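Local coordinates for genome polyprotein (PDB 6QWT) that probably catalyses RNA-directed synthesis of viral RNA, as the RNA-dependent RNA polymerase (3Dpol) part at the C-terminal end of a picornaviral polyprotein, at residues G415-Q418 and D419-T422; A445-K449 and S450-P454; L462-R465 and W466-V470. All coordinates share one frame; numbering follows the deposited sequence.

Contact 1 of 3, residues G415-Q418 and D419-T422; sequences GPFQ and DVIT
The Phe417 ring carries Ile421 over one face: CD1 of Ile421 lies 3.9 Å from the centroid of the Phe417 ring and 30° off its normal, a CH-pi contact displaced toward one side of the ring. That displacement shows in the closest atoms, Phe417 CE2 and Ile421 CD1, 3.4 Å apart. Val420 meets the same ring obliquely, Phe417 CD1 lying 3.8 Å from Val420 CB. Ser24 and Pro25 also touch the ring, and Phe452 packs against it in a T-shaped arrangement. The second flat group, the Gln418 amide, works in its own plane: NE2 of Gln418 donates a fairly straight hydrogen bond of 2.9 Å to OG1 of Thr422, which lies almost within the amide plane. Gln418 CG lies anti to the backbone N, and the chain folds at chi2 (59°), which turns the tip toward Thr422, one turn on. NE2 is also bonded to the Ile455 carbonyl, so two acceptors fix the rotation of the amide, while Ile421 CG2 lies beside NE2.

These side chains sit on the first turns of helix 417-428, in the C-terminal region that forms the largely helical thumb of picornaviral polymerases. The backbone records how the helix starts. Asp419 N reaches Pro416 O at 2.9 Å from above the carbonyl plane, a turn-like bond, whereas Ile421 N approaches Phe417 O in the carbonyl plane at 3.2 Å. Thr422 N bonds to Gln418 O in the regular i to i+4 manner. Asp419 crosses Pro416 obliquely, and Asp419 CB approaches Pro416 O to 3.3 Å; the Asp419 carboxylate, close to the start of the helix, would be expected to interact favourably with the helix dipole.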
loop_
_atom_site.group_PDB
_atom_site.type_symbol
_atom_site.label_atom_id
_atom_site.label_comp_id
_atom_site.label_asym_id
_atom_site.label_seq_id
_atom_site.Cartn_x
_atom_site.Cartn_y
_atom_site.Cartn_z
ATOM N N GLY A 415 10.478 -4.216 21.210
ATOM C CA GLY A 415 11.403 -5.290 20.941
ATOM C C GLY A 415 12.815 -4.900 21.327
ATOM O O GLY A 415 13.047 -3.849 21.935
ATOM N N PRO A 416 13.789 -5.746 20.998
ATOM C CA PRO A 416 15.195 -5.349 21.176
ATOM C C PRO A 416 15.508 -4.145 20.302
ATOM O O PRO A 416 15.330 -4.178 19.082
ATOM C CB PRO A 416 15.976 -6.595 20.738
ATOM C CG PRO A 416 14.990 -7.723 20.830
ATOM C CD PRO A 416 13.661 -7.123 20.492
ATOM N N PHE A 417 15.970 -3.065 20.940
ATOM C CA PHE A 417 16.152 -1.809 20.220
ATOM C C PHE A 417 17.176 -1.943 19.100
ATOM O O PHE A 417 17.101 -1.212 18.105
ATOM C CB PHE A 417 16.559 -0.699 21.189
ATOM C CG PHE A 417 16.703 0.647 20.541
ATOM C CD1 PHE A 417 15.715 1.137 19.704
ATOM C CD2 PHE A 417 17.828 1.425 20.766
ATOM C CE1 PHE A 417 15.843 2.377 19.101
ATOM C CE2 PHE A 417 17.959 2.668 20.172
ATOM C CZ PHE A 417 16.965 3.143 19.336
ATOM N N GLN A 418 18.128 -2.870 19.235
ATOM C CA GLN A 418 19.115 -3.073 18.178
ATOM C C GLN A 418 18.452 -3.482 16.870
ATOM O O GLN A 418 18.958 -3.156 15.791
ATOM C CB GLN A 418 20.145 -4.117 18.616
ATOM C CG GLN A 418 21.182 -4.480 17.559
ATOM C CD GLN A 418 21.994 -3.283 17.097
ATOM O OE1 GLN A 418 22.582 -2.566 17.907
ATOM N NE2 GLN A 418 22.029 -3.062 15.786
ATOM N N ASP A 419 17.313 -4.176 16.942
ATOM C CA ASP A 419 16.582 -4.519 15.726
ATOM C C ASP A 419 16.052 -3.278 15.019
ATOM O O ASP A 419 15.977 -3.255 13.784
ATOM C CB ASP A 419 15.434 -5.475 16.050
ATOM C CG ASP A 419 15.921 -6.825 16.546
ATOM O OD1 ASP A 419 15.080 -7.728 16.745
ATOM O OD2 ASP A 419 17.146 -6.980 16.739
ATOM N N VAL A 420 15.682 -2.241 15.776
ATOM C CA VAL A 420 15.250 -0.989 15.162
ATOM C C VAL A 420 16.420 -0.311 14.458
ATOM O O VAL A 420 16.283 0.187 13.332
ATOM C CB VAL A 420 14.614 -0.071 16.221
ATOM C CG1 VAL A 420 14.330 1.312 15.639
ATOM C CG2 VAL A 420 13.342 -0.700 16.771
ATOM N N ILE A 421 17.588 -0.288 15.103
ATOM C CA ILE A 421 18.769 0.334 14.507
ATOM C C ILE A 421 19.195 -0.413 13.250
ATOM O O ILE A 421 19.525 0.202 12.228
ATOM C CB ILE A 421 19.910 0.395 15.538
ATOM C CG1 ILE A 421 19.703 1.567 16.492
ATOM C CG2 ILE A 421 21.263 0.503 14.854
ATOM C CD1 ILE A 421 20.028 1.216 17.897
ATOM N N THR A 422 19.192 -1.746 13.304
ATOM C CA THR A 422 19.638 -2.535 12.161
ATOM C C THR A 422 18.763 -2.290 10.936
ATOM O O THR A 422 19.275 -2.116 9.825
ATOM C CB THR A 422 19.654 -4.019 12.527
ATOM O OG1 THR A 422 20.626 -4.247 13.555
ATOM C CG2 THR A 422 20.006 -4.864 11.317
#

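Contact 2 of 3, residues A445-K449 and S450-P454; sequences AQCLK and SGFEP
With chi1 of Cys447 at -72°, SG is anti to the carbonyl carbon and beside the backbone nitrogen, which brings Cys447 SG to a loose 4.0 Å from Pro454 CG. The closer approach is made by the backbone, which returns past the helix end and sets Pro454 CD 3.6 Å from Cys447 CB. The turn that brings these residues together depends on Gly451, whose phi of 81° would press a CB against the preceding carbonyl oxygen, a conformation suited to glycine.

This is a Schellman motif, the C-terminal cap of helix 433-449. Its two defining bonds are both present. Phe452 N donates to Cys447 O at 3.0 Å with an N-H...O angle of 167°, and Gly451 N donates to Leu448 O at 3.3 Å, well above the carbonyl plane. Cys447 O also accepts Ser450 N at 3.0 Å, and the two donors arrive from opposite faces of that carbonyl. The apolar pair that commonly accompanies the motif joins the same two positions as the longer bond: Cys447 CB and Phe452 CB are 4.3 Å apart.

Around the cap, Cys447 also touches Ala26, and Ser450 OG hydrogen-bonds to the Pro25 carbonyl, so the N-terminal region of the chain lies against the helix end. Phe452 and Pro454 both rest on Ile421 of helix 417-428. The chemistry implies a helix end at which the Cys447 and Leu448 carbonyls are answered by the turn's own amides, while Cys447 CB packs on Pro454 CD and Phe452 CB, with SG beside Pro454 CG.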
loop_
_atom_site.group_PDB
_atom_site.type_symbol
_atom_site.label_atom_id
_atom_site.label_comp_id
_atom_site.label_asym_id
_atom_site.label_seq_id
_atom_site.Cartn_x
_atom_site.Cartn_y
_atom_site.Cartn_z
ATOM N N ALA A 445 25.627 8.926 20.208
ATOM C CA ALA A 445 25.861 9.832 21.327
ATOM C C ALA A 445 24.637 9.919 22.228
ATOM O O ALA A 445 24.761 9.935 23.458
ATOM C CB ALA A 445 26.258 11.216 20.813
ATOM N N GLN A 446 23.442 9.962 21.634
ATOM C CA GLN A 446 22.224 10.003 22.437
ATOM C C GLN A 446 22.002 8.686 23.170
ATOM O O GLN A 446 21.626 8.682 24.347
ATOM C CB GLN A 446 21.023 10.337 21.553
ATOM C CG GLN A 446 19.755 10.643 22.330
ATOM C CD GLN A 446 19.879 11.901 23.167
ATOM O OE1 GLN A 446 20.172 12.979 22.650
ATOM N NE2 GLN A 446 19.657 11.767 24.471
ATOM N N CYS A 447 22.236 7.559 22.489
ATOM C CA CYS A 447 22.056 6.254 23.121
ATOM C C CYS A 447 22.993 6.077 24.307
ATOM O O CYS A 447 22.634 5.435 25.304
ATOM C CB CYS A 447 22.283 5.140 22.101
ATOM S SG CYS A 447 20.982 4.966 20.870
ATOM N N LEU A 448 24.207 6.627 24.211
ATOM C CA LEU A 448 25.167 6.513 25.304
ATOM C C LEU A 448 24.615 7.121 26.586
ATOM O O LEU A 448 24.814 6.576 27.679
ATOM C CB LEU A 448 26.485 7.183 24.904
ATOM C CG LEU A 448 27.697 7.088 25.836
ATOM C CD1 LEU A 448 28.984 7.042 25.023
ATOM C CD2 LEU A 448 27.737 8.246 26.832
ATOM N N LYS A 449 23.909 8.249 26.473
ATOM C CA LYS A 449 23.327 8.883 27.649
ATOM C C LYS A 449 22.200 8.058 28.252
ATOM O O LYS A 449 21.872 8.245 29.429
ATOM C CB LYS A 449 22.815 10.280 27.295
ATOM C CG LYS A 449 23.882 11.215 26.749
ATOM C CD LYS A 449 23.260 12.501 26.227
ATOM C CE LYS A 449 24.326 13.524 25.880
ATOM N NZ LYS A 449 25.422 12.917 25.074
ATOM N N SER A 450 21.611 7.149 27.478
ATOM C CA SER A 450 20.509 6.314 27.934
ATOM C C SER A 450 20.953 4.922 28.359
ATOM O O SER A 450 20.104 4.094 28.702
ATOM C CB SER A 450 19.447 6.204 26.833
ATOM O OG SER A 450 19.117 7.484 26.316
ATOM N N GLY A 451 22.254 4.642 28.341
ATOM C CA GLY A 451 22.744 3.342 28.751
ATOM C C GLY A 451 22.651 2.259 27.703
ATOM O O GLY A 451 22.641 1.075 28.056
ATOM N N PHE A 452 22.587 2.621 26.425
ATOM C CA PHE A 452 22.495 1.651 25.344
ATOM C C PHE A 452 23.655 1.842 24.376
ATOM O O PHE A 452 23.991 2.973 24.010
ATOM C CB PHE A 452 21.162 1.775 24.597
ATOM C CG PHE A 452 20.923 0.672 23.606
ATOM C CD1 PHE A 452 21.222 0.850 22.264
ATOM C CD2 PHE A 452 20.409 -0.547 24.014
ATOM C CE1 PHE A 452 21.008 -0.162 21.348
ATOM C CE2 PHE A 452 20.193 -1.565 23.102
ATOM C CZ PHE A 452 20.493 -1.372 21.768
ATOM N N GLU A 453 24.260 0.731 23.962
ATOM C CA GLU A 453 25.374 0.740 23.019
ATOM C C GLU A 453 24.902 0.199 21.674
ATOM O O GLU A 453 24.838 -1.026 21.483
ATOM C CB GLU A 453 26.542 -0.091 23.554
ATOM C CG GLU A 453 27.664 -0.317 22.547
ATOM C CD GLU A 453 29.029 -0.435 23.197
ATOM O OE1 GLU A 453 30.008 0.093 22.628
ATOM O OE2 GLU A 453 29.122 -1.062 24.273
ATOM N N PRO A 454 24.542 1.053 20.722
ATOM C CA PRO A 454 24.123 0.562 19.407
ATOM C C PRO A 454 25.306 0.098 18.575
ATOM O O PRO A 454 26.413 0.635 18.665
ATOM C CB PRO A 454 23.456 1.786 18.772
ATOM C CG PRO A 454 24.137 2.943 19.418
ATOM C CD PRO A 454 24.435 2.518 20.829
#

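Contact 3 of 3, residues L462-R465 and W466-V470; sequences LQYR and WLATV
Gln463 meets both Trp466 and Leu467 one turn along the helix. Its bond to CB points away from residues 466-470; CG lies anti to the backbone nitrogen, and the bend at chi2 (70°) brings the end of the chain nearer to them. Gln463 CG lies 4.2 Å from Leu467 CD1. Beyond CD the amide divides its contacts: OE1 of Gln463 approaches Trp466 CE3 at 3.8 Å, and NE2 of Gln463 sits the same distance, 3.8 Å, from Leu467 CD1. The amide runs beside the indole, pointing the same way, with the two planes 26° apart. At the tip, NE2 hydrogen-bonds to the carboxylate of Asp389.

These are i to i+3 and i to i+4 side-chain contacts on helix 459-469, the last helix of the polymerase. Trp466 extends from it toward the rest of the protein. Its NE1 bonds to the Asp213 carbonyl, His397 stacks on the ring, and His430 meets it edge-to-face. Val470 CG2 lies 4.2 Å above the indole plane, toward the rim. Underneath runs regular i to i+4 bonding, of which Leu467 N to Gln463 O (3.0 Å, 172°) is nearly straight. At the helix end Trp466 O accepts both Val470 N, at 3.0 Å, and the Thr469 hydroxyl OG1, at 3.1 Å. On the exposed side, Tyr464 CZ packs only loosely on Ala468 CB, at 4.4 Å.

Chemically, the glutamine amide lies between the indole and Leu467, and the carboxylate of Asp389 fixes which end of it carries nitrogen; the NE1 bond, with His397, His430 and Val470, probably limits the rotation of the buried indole.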
loop_
_atom_site.group_PDB
_atom_site.type_symbol
_atom_site.label_atom_id
_atom_site.label_comp_id
_atom_site.label_asym_id
_atom_site.label_seq_id
_atom_site.Cartn_x
_atom_site.Cartn_y
_atom_site.Cartn_z
ATOM N N LEU A 462 27.086 -2.748 3.723
ATOM C CA LEU A 462 25.838 -2.378 3.065
ATOM C C LEU A 462 26.066 -2.036 1.599
ATOM O O LEU A 462 25.280 -2.438 0.733
ATOM C CB LEU A 462 25.186 -1.206 3.799
ATOM C CG LEU A 462 24.748 -1.525 5.231
ATOM C CD1 LEU A 462 24.416 -0.257 6.010
ATOM C CD2 LEU A 462 23.570 -2.491 5.230
ATOM N N GLN A 463 27.138 -1.298 1.299
ATOM C CA GLN A 463 27.393 -0.912 -0.084
ATOM C C GLN A 463 27.794 -2.113 -0.929
ATOM O O GLN A 463 27.363 -2.235 -2.081
ATOM C CB GLN A 463 28.464 0.178 -0.143
ATOM C CG GLN A 463 28.926 0.534 -1.557
ATOM C CD GLN A 463 27.872 1.274 -2.375
ATOM O OE1 GLN A 463 26.741 1.480 -1.927
ATOM N NE2 GLN A 463 28.247 1.679 -3.584
ATOM N N TYR A 464 28.608 -3.017 -0.378
ATOM C CA TYR A 464 28.966 -4.217 -1.129
ATOM C C TYR A 464 27.731 -5.050 -1.445
ATOM O O TYR A 464 27.528 -5.473 -2.589
ATOM C CB TYR A 464 29.979 -5.068 -0.360
ATOM C CG TYR A 464 30.017 -6.484 -0.894
ATOM C CD1 TYR A 464 30.658 -6.773 -2.096
ATOM C CD2 TYR A 464 29.372 -7.522 -0.228
ATOM C CE1 TYR A 464 30.674 -8.057 -2.602
ATOM C CE2 TYR A 464 29.383 -8.807 -0.733
ATOM C CZ TYR A 464 30.035 -9.069 -1.918
ATOM O OH TYR A 464 30.050 -10.352 -2.422
ATOM N N ARG A 465 26.899 -5.312 -0.434
ATOM C CA ARG A 465 25.738 -6.168 -0.651
ATOM C C ARG A 465 24.727 -5.520 -1.588
ATOM O O ARG A 465 24.044 -6.228 -2.336
ATOM C CB ARG A 465 25.091 -6.530 0.686
ATOM C CG ARG A 465 25.762 -7.719 1.362
ATOM C CD ARG A 465 24.977 -8.235 2.554
ATOM N NE ARG A 465 23.696 -8.827 2.178
ATOM C CZ ARG A 465 23.553 -10.024 1.614
ATOM N NH1 ARG A 465 22.341 -10.473 1.315
ATOM N NH2 ARG A 465 24.615 -10.772 1.345
ATOM N N TRP A 466 24.627 -4.188 -1.585
ATOM C CA TRP A 466 23.750 -3.525 -2.545
ATOM C C TRP A 466 24.260 -3.713 -3.967
ATOM O O TRP A 466 23.496 -4.082 -4.867
ATOM C CB TRP A 466 23.625 -2.038 -2.230
ATOM C CG TRP A 466 22.795 -1.310 -3.248
ATOM C CD1 TRP A 466 21.437 -1.349 -3.374
ATOM C CD2 TRP A 466 23.270 -0.448 -4.294
ATOM N NE1 TRP A 466 21.036 -0.562 -4.426
ATOM C CE2 TRP A 466 22.143 0.003 -5.008
ATOM C CE3 TRP A 466 24.538 -0.014 -4.694
ATOM C CZ2 TRP A 466 22.244 0.867 -6.098
ATOM C CZ3 TRP A 466 24.637 0.845 -5.776
ATOM C CH2 TRP A 466 23.497 1.276 -6.465
ATOM N N LEU A 467 25.553 -3.454 -4.189
ATOM C CA LEU A 467 26.133 -3.644 -5.513
ATOM C C LEU A 467 25.981 -5.086 -5.978
ATOM O O LEU A 467 25.759 -5.342 -7.166
ATOM C CB LEU A 467 27.605 -3.237 -5.506
ATOM C CG LEU A 467 27.916 -1.740 -5.468
ATOM C CD1 LEU A 467 29.396 -1.513 -5.183
ATOM C CD2 LEU A 467 27.509 -1.074 -6.773
ATOM N N ALA A 468 26.081 -6.040 -5.051
ATOM C CA ALA A 468 25.965 -7.448 -5.415
ATOM C C ALA A 468 24.560 -7.778 -5.903
ATOM O O ALA A 468 24.391 -8.472 -6.912
ATOM C CB ALA A 468 26.341 -8.331 -4.225
ATOM N N THR A 469 23.534 -7.298 -5.199
ATOM C CA THR A 469 22.173 -7.662 -5.587
ATOM C C THR A 469 21.742 -6.932 -6.856
ATOM O O THR A 469 21.003 -7.487 -7.682
ATOM C CB THR A 469 21.199 -7.387 -4.438
ATOM O OG1 THR A 469 21.104 -5.975 -4.209
ATOM C CG2 THR A 469 21.665 -8.082 -3.168
ATOM N N VAL A 470 22.219 -5.705 -7.049
ATOM C CA VAL A 470 21.817 -4.885 -8.189
ATOM C C VAL A 470 22.567 -5.358 -9.426
ATOM O O VAL A 470 22.419 -4.797 -10.520
ATOM C CB VAL A 470 22.061 -3.389 -7.909
ATOM C CG1 VAL A 470 23.513 -3.005 -8.163
ATOM C CG2 VAL A 470 21.125 -2.527 -8.738
#

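How the contacts relate
All three contacts lie in the last sixty residues, in series along the chain, on three successive helices: 417-428, 433-449 and 459-469. Contacts 1 and 2 have centres 13 Å apart and touch directly; Ile421 CD1 is 3.6 Å from Pro454 CB. Thus the start of helix 417-428 and the capped end of helix 433-449 share one apolar patch, which residues 24-26 also touch, consistent with the fingertip-to-thumb closure of picornaviral polymerases. Contact 3 is separate, its centre about 22 Å from contact 1 (nearest atoms about 6 Å, no touch) and 29 Å from contact 2. The last helix leans on helix 417-428 through Leu462 and also reaches Asp389 and His397.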